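Putative uncharacterized protein Smu.1393c (Streptococcus mutans, PDB 4L9A) is an alpha/beta hydrolase that probably acts as a carboxylesterase. Local coordinates at residues M102-E105 and S111-L114; G140-T145 and S241-E246. All coordinates share one frame; numbering follows the deposited sequence.

How the contacts relate
The two contacts come one after the other along the chain: contact 1 closes before contact 2 opens. Their centres lie about 24 Å apart, and their nearest atoms are about 5 Å apart without touching. Both rest on the same mixed sheet, where strands 111-117 and 134-141 are parallel neighbours. Contact 1 packs helix 93-106 onto the start of strand 111-117. Contact 2 lies at the other end of the next strand, where the chain leaves 134-141 and meets the start of helix 244-248. Contact 1 thus belongs to the scaffold of the alpha/beta hydrolase fold. Contact 2 sits at the C-terminal ends of the strands, where this fold usually carries its catalytic residues.

Contact 1. Residues M102-E105 and S111-L114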
loop_
_atom_site.group_PDB
_atom_site.type_symbol
_atom_site.label_atom_id
_atom_site.label_comp_id
_atom_site.label_asym_id
_atom_site.label_seq_id
_atom_site.Cartn_x
_atom_site.Cartn_y
_atom_site.Cartn_z
HETATM N N MSE A 102 3.166 9.508 13.669
HETATM C CA MSE A 102 2.736 10.849 14.037
HETATM C C MSE A 102 1.357 11.108 13.461
HETATM O O MSE A 102 0.497 11.722 14.102
HETATM C CB MSE A 102 3.684 11.877 13.455
HETATM C CG MSE A 102 4.850 12.228 14.318
HETATM SE SE MSE A 102 5.461 13.974 13.707
HETATM C CE MSE A 102 3.823 14.990 14.057
ATOM N N ILE A 103 1.164 10.665 12.227
ATOM C CA ILE A 103 -0.129 10.789 11.576
ATOM C C ILE A 103 -1.166 9.974 12.345
ATOM O O ILE A 103 -2.282 10.437 12.559
ATOM C CB ILE A 103 -0.058 10.382 10.089
ATOM C CG1 ILE A 103 0.871 11.340 9.332
ATOM C CG2 ILE A 103 -1.445 10.388 9.461
ATOM C CD1 ILE A 103 1.131 10.980 7.869
ATOM N N PHE A 104 -0.795 8.772 12.792
ATOM C CA PHE A 104 -1.719 7.980 13.597
ATOM C C PHE A 104 -2.153 8.781 14.830
ATOM O O PHE A 104 -3.335 8.833 15.159
ATOM C CB PHE A 104 -1.099 6.650 14.050
ATOM C CG PHE A 104 -1.254 5.520 13.052
ATOM C CD1 PHE A 104 -1.256 5.768 11.688
ATOM C CD2 PHE A 104 -1.410 4.208 13.491
ATOM C CE1 PHE A 104 -1.401 4.732 10.771
ATOM C CE2 PHE A 104 -1.560 3.169 12.581
ATOM C CZ PHE A 104 -1.553 3.433 11.217
ATOM N N GLU A 105 -1.188 9.391 15.512
ATOM C CA GLU A 105 -1.474 10.117 16.756
ATOM C C GLU A 105 -2.315 11.371 16.517
ATOM O O GLU A 105 -2.946 11.891 17.433
ATOM C CB GLU A 105 -0.180 10.491 17.488
ATOM C CG GLU A 105 0.687 9.296 17.865
ATOM C CD GLU A 105 -0.083 8.223 18.619
ATOM O OE1 GLU A 105 -0.674 8.547 19.675
ATOM O OE2 GLU A 105 -0.098 7.060 18.150
ATOM N N SER A 111 -8.141 1.704 17.422
ATOM C CA SER A 111 -7.683 0.468 16.777
ATOM C C SER A 111 -7.728 0.605 15.256
ATOM O O SER A 111 -8.430 1.472 14.716
ATOM C CB SER A 111 -8.523 -0.720 17.234
ATOM O OG SER A 111 -9.882 -0.521 16.893
ATOM N N TYR A 112 -6.971 -0.238 14.557
ATOM C CA TYR A 112 -6.901 -0.128 13.110
ATOM C C TYR A 112 -6.595 -1.453 12.421
ATOM O O TYR A 112 -6.138 -2.413 13.049
ATOM C CB TYR A 112 -5.828 0.887 12.725
ATOM C CG TYR A 112 -4.428 0.424 13.047
ATOM C CD1 TYR A 112 -3.937 0.475 14.351
ATOM C CD2 TYR A 112 -3.601 -0.074 12.056
ATOM C CE1 TYR A 112 -2.648 0.048 14.652
ATOM C CE2 TYR A 112 -2.310 -0.508 12.340
ATOM C CZ TYR A 112 -1.841 -0.447 13.638
ATOM O OH TYR A 112 -0.558 -0.875 13.915
ATOM N N LEU A 113 -6.868 -1.486 11.124
ATOM C CA LEU A 113 -6.344 -2.519 10.237
ATOM C C LEU A 113 -5.543 -1.808 9.165
ATOM O O LEU A 113 -5.915 -0.722 8.719
ATOM C CB LEU A 113 -7.467 -3.329 9.593
ATOM C CG LEU A 113 -8.213 -4.315 10.492
ATOM C CD1 LEU A 113 -9.289 -3.590 11.283
ATOM C CD2 LEU A 113 -8.825 -5.425 9.649
ATOM N N LEU A 114 -4.423 -2.403 8.784
ATOM C CA LEU A 114 -3.603 -1.882 7.704
ATOM C C LEU A 114 -3.953 -2.615 6.418
ATOM O O LEU A 114 -4.043 -3.844 6.409
ATOM C CB LEU A 114 -2.127 -2.102 8.018
ATOM C CG LEU A 114 -1.421 -0.938 8.704
ATOM C CD1 LEU A 114 -0.092 -1.378 9.317
ATOM C CD2 LEU A 114 -1.235 0.196 7.706
#
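Phe104 and Tyr112 meet in a T-shaped, edge-to-face stack. The ring of Phe104 presents its edge, and the ring of Tyr112 presents a face. The two ring planes stand 76° apart, and the centroids are separated by 5.0 Å. The touching corner is Phe104 CE2, which lies 3.6 Å above the Tyr112 ring plane, over the ring centre. It is therefore almost equally far from all six ring carbons; Tyr112 CE2, for example, is 3.8 Å from Phe104 CE2. Phe104 CZ is the second atom to approach, at 4.1 Å from Tyr112 CD2. The CA-CB bonds of both residues point across the contact. In Tyr112, CG sits between the backbone N and the carbonyl carbon (chi1 68°), and chi2 of -78° turns a ring face to Phe104.

The contact joins helix 93-106 to strand 111-117. The helix is part of a beta-alpha-beta crossover of the alpha/beta hydrolase fold. It leads from strand 71-75 to strand 111-117, past the strand 43-47 that lies between them. Val45 of that middle strand touches both side chains, as does Ile127 of helix 120-130. Leu114 CG reaches the Tyr112 ring at its edge, near the ring plane. Phe109 makes a further edge-to-face pair with Phe104. At the far end of the buried Tyr112 ring, OH is hydrogen-bonded to Ser131 OG.

Contact 2. Residues G140-T145 and S241-E246; sequences GLEPTT and SFREKE
Arg243 and Glu142 form a salt bridge across the contact, with Arg243 NH2 3.1 Å from Glu142 OE1. The oxygen lies at the edge of the guanidinium, close to its plane. The nitrogen meets OE1 from above the carboxylate, 67° out of its plane. The two flat groups are turned 81° against each other. The same guanidinium is tied to Glu246 of its own segment: Arg243 NH1 is 2.8 Å from Glu246 OE2, which it meets on the syn side. Glu142, Arg243 and Glu246 thus make one buried network.

A hydroxyl adds a hydrogen bond to the Glu246 carboxylate. Thr145 OG1 donates to Glu246 OE2 at 2.6 Å, on the anti side of that oxygen. OE2 is gripped from both sides, by an arginine and a hydroxyl. Glu246 gets there with CG anti to its backbone N (chi1 166°) and an extended chain. OE1, whose position is less certain, is hydrogen-bonded to Tyr158 OH. Thr145 OG1 also caps the following helix at the N of Ile148.

A water bridges the segments. It donates to Glu142 O at 2.7 Å and accepts from Arg243 NH2 at 2.6 Å.

Glu142 OE1 is also hydrogen-bonded to His268 ND1. Ser118 takes the nucleophile-elbow position after strand 111-117. This is consistent with a Ser118-His268-Glu142 catalytic triad, its acid following the sixth strand, not the seventh as is more usual in alpha/beta hydrolases.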
loop_
_atom_site.group_PDB
_atom_site.type_symbol
_atom_site.label_atom_id
_atom_site.label_comp_id
_atom_site.label_asym_id
_atom_site.label_seq_id
_atom_site.Cartn_x
_atom_site.Cartn_y
_atom_site.Cartn_z
ATOM N N GLY A 140 -3.045 -7.596 2.861
ATOM C CA GLY A 140 -1.981 -7.288 1.925
ATOM C C GLY A 140 -2.312 -7.704 0.510
ATOM O O GLY A 140 -2.663 -8.853 0.256
ATOM N N LEU A 141 -2.211 -6.758 -0.410
ATOM C CA LEU A 141 -2.350 -7.054 -1.821
ATOM C C LEU A 141 -0.949 -7.140 -2.420
ATOM O O LEU A 141 -0.295 -6.121 -2.621
ATOM C CB LEU A 141 -3.183 -5.974 -2.522
ATOM C CG LEU A 141 -4.617 -5.758 -2.019
ATOM C CD1 LEU A 141 -5.322 -7.067 -1.653
ATOM C CD2 LEU A 141 -4.642 -4.788 -0.831
ATOM N N GLU A 142 -0.487 -8.368 -2.680
ATOM C CA GLU A 142 0.895 -8.612 -3.114
ATOM C C GLU A 142 1.932 -7.713 -2.425
ATOM O O GLU A 142 2.714 -7.006 -3.074
ATOM C CB GLU A 142 1.007 -8.557 -4.649
ATOM C CG GLU A 142 0.353 -9.806 -5.286
ATOM C CD GLU A 142 0.725 -10.037 -6.735
ATOM O OE1 GLU A 142 1.468 -9.219 -7.331
ATOM O OE2 GLU A 142 0.248 -11.052 -7.289
ATOM N N PRO A 143 1.926 -7.727 -1.089
ATOM C CA PRO A 143 2.923 -6.939 -0.356
ATOM C C PRO A 143 4.328 -7.418 -0.705
ATOM O O PRO A 143 4.544 -8.622 -0.878
ATOM C CB PRO A 143 2.597 -7.233 1.113
ATOM C CG PRO A 143 1.910 -8.574 1.084
ATOM C CD PRO A 143 1.122 -8.588 -0.208
ATOM N N THR A 144 5.263 -6.482 -0.825
ATOM C CA THR A 144 6.610 -6.801 -1.265
ATOM C C THR A 144 7.349 -7.620 -0.205
ATOM O O THR A 144 7.487 -7.171 0.935
ATOM C CB THR A 144 7.395 -5.510 -1.601
ATOM O OG1 THR A 144 6.594 -4.679 -2.456
ATOM C CG2 THR A 144 8.700 -5.854 -2.318
ATOM N N THR A 145 7.802 -8.824 -0.571
ATOM C CA THR A 145 8.573 -9.663 0.350
ATOM C C THR A 145 10.066 -9.360 0.286
ATOM O O THR A 145 10.580 -8.877 -0.732
ATOM C CB THR A 145 8.421 -11.166 0.058
ATOM O OG1 THR A 145 8.841 -11.438 -1.290
ATOM C CG2 THR A 145 6.980 -11.627 0.268
ATOM N N SER A 241 -1.608 -16.676 -8.219
ATOM C CA SER A 241 -1.294 -18.051 -7.825
ATOM C C SER A 241 0.190 -18.422 -7.906
ATOM O O SER A 241 0.680 -19.186 -7.078
ATOM C CB SER A 241 -2.114 -19.067 -8.642
ATOM O OG SER A 241 -1.850 -18.939 -10.025
ATOM N N PHE A 242 0.916 -17.893 -8.888
ATOM C CA PHE A 242 2.303 -18.326 -9.061
ATOM C C PHE A 242 3.251 -17.890 -7.926
ATOM O O PHE A 242 4.382 -18.364 -7.836
ATOM C CB PHE A 242 2.849 -17.936 -10.438
ATOM C CG PHE A 242 2.968 -16.455 -10.657
ATOM C CD1 PHE A 242 4.091 -15.767 -10.227
ATOM C CD2 PHE A 242 1.969 -15.754 -11.315
ATOM C CE1 PHE A 242 4.208 -14.398 -10.434
ATOM C CE2 PHE A 242 2.079 -14.383 -11.520
ATOM C CZ PHE A 242 3.196 -13.706 -11.078
ATOM N N ARG A 243 2.778 -17.014 -7.049
ATOM C CA ARG A 243 3.574 -16.585 -5.905
ATOM C C ARG A 243 3.230 -17.295 -4.596
ATOM O O ARG A 243 3.672 -16.871 -3.533
ATOM C CB ARG A 243 3.417 -15.080 -5.710
ATOM C CG ARG A 243 4.112 -14.298 -6.787
ATOM C CD ARG A 243 5.008 -13.269 -6.158
ATOM N NE ARG A 243 4.402 -11.978 -6.275
ATOM C CZ ARG A 243 4.810 -10.879 -5.655
ATOM N NH1 ARG A 243 5.851 -10.881 -4.824
ATOM N NH2 ARG A 243 4.146 -9.770 -5.878
ATOM N N GLU A 244 2.464 -18.379 -4.669
ATOM C CA GLU A 244 1.970 -19.029 -3.454
ATOM C C GLU A 244 3.065 -19.408 -2.440
ATOM O O GLU A 244 2.962 -19.080 -1.254
ATOM C CB GLU A 244 1.121 -20.255 -3.805
ATOM C CG GLU A 244 0.595 -21.012 -2.583
ATOM C CD GLU A 244 0.021 -22.376 -2.943
ATOM O OE1 GLU A 244 0.460 -22.959 -3.951
ATOM O OE2 GLU A 244 -0.873 -22.856 -2.228
ATOM N N LYS A 245 4.105 -20.098 -2.901
ATOM C CA LYS A 245 5.157 -20.568 -1.995
ATOM C C LYS A 245 5.890 -19.415 -1.299
ATOM O O LYS A 245 6.129 -19.446 -0.088
ATOM C CB LYS A 245 6.160 -21.451 -2.736
ATOM C CG LYS A 245 7.210 -22.050 -1.822
ATOM C CD LYS A 245 8.168 -22.955 -2.578
ATOM C CE LYS A 245 9.241 -23.488 -1.642
ATOM N NZ LYS A 245 8.639 -24.139 -0.439
ATOM N N GLU A 246 6.255 -18.411 -2.084
ATOM C CA GLU A 246 6.895 -17.204 -1.574
ATOM C C GLU A 246 6.117 -16.635 -0.379
ATOM O O GLU A 246 6.681 -16.411 0.691
ATOM C CB GLU A 246 6.998 -16.168 -2.702
ATOM C CG GLU A 246 7.329 -14.733 -2.237
ATOM C CD GLU A 246 7.136 -13.699 -3.345
ATOM O OE1 GLU A 246 6.803 -14.097 -4.482
ATOM O OE2 GLU A 246 7.304 -12.489 -3.080
HETATM O O HOH W 1 4.954 -7.811 -4.380
#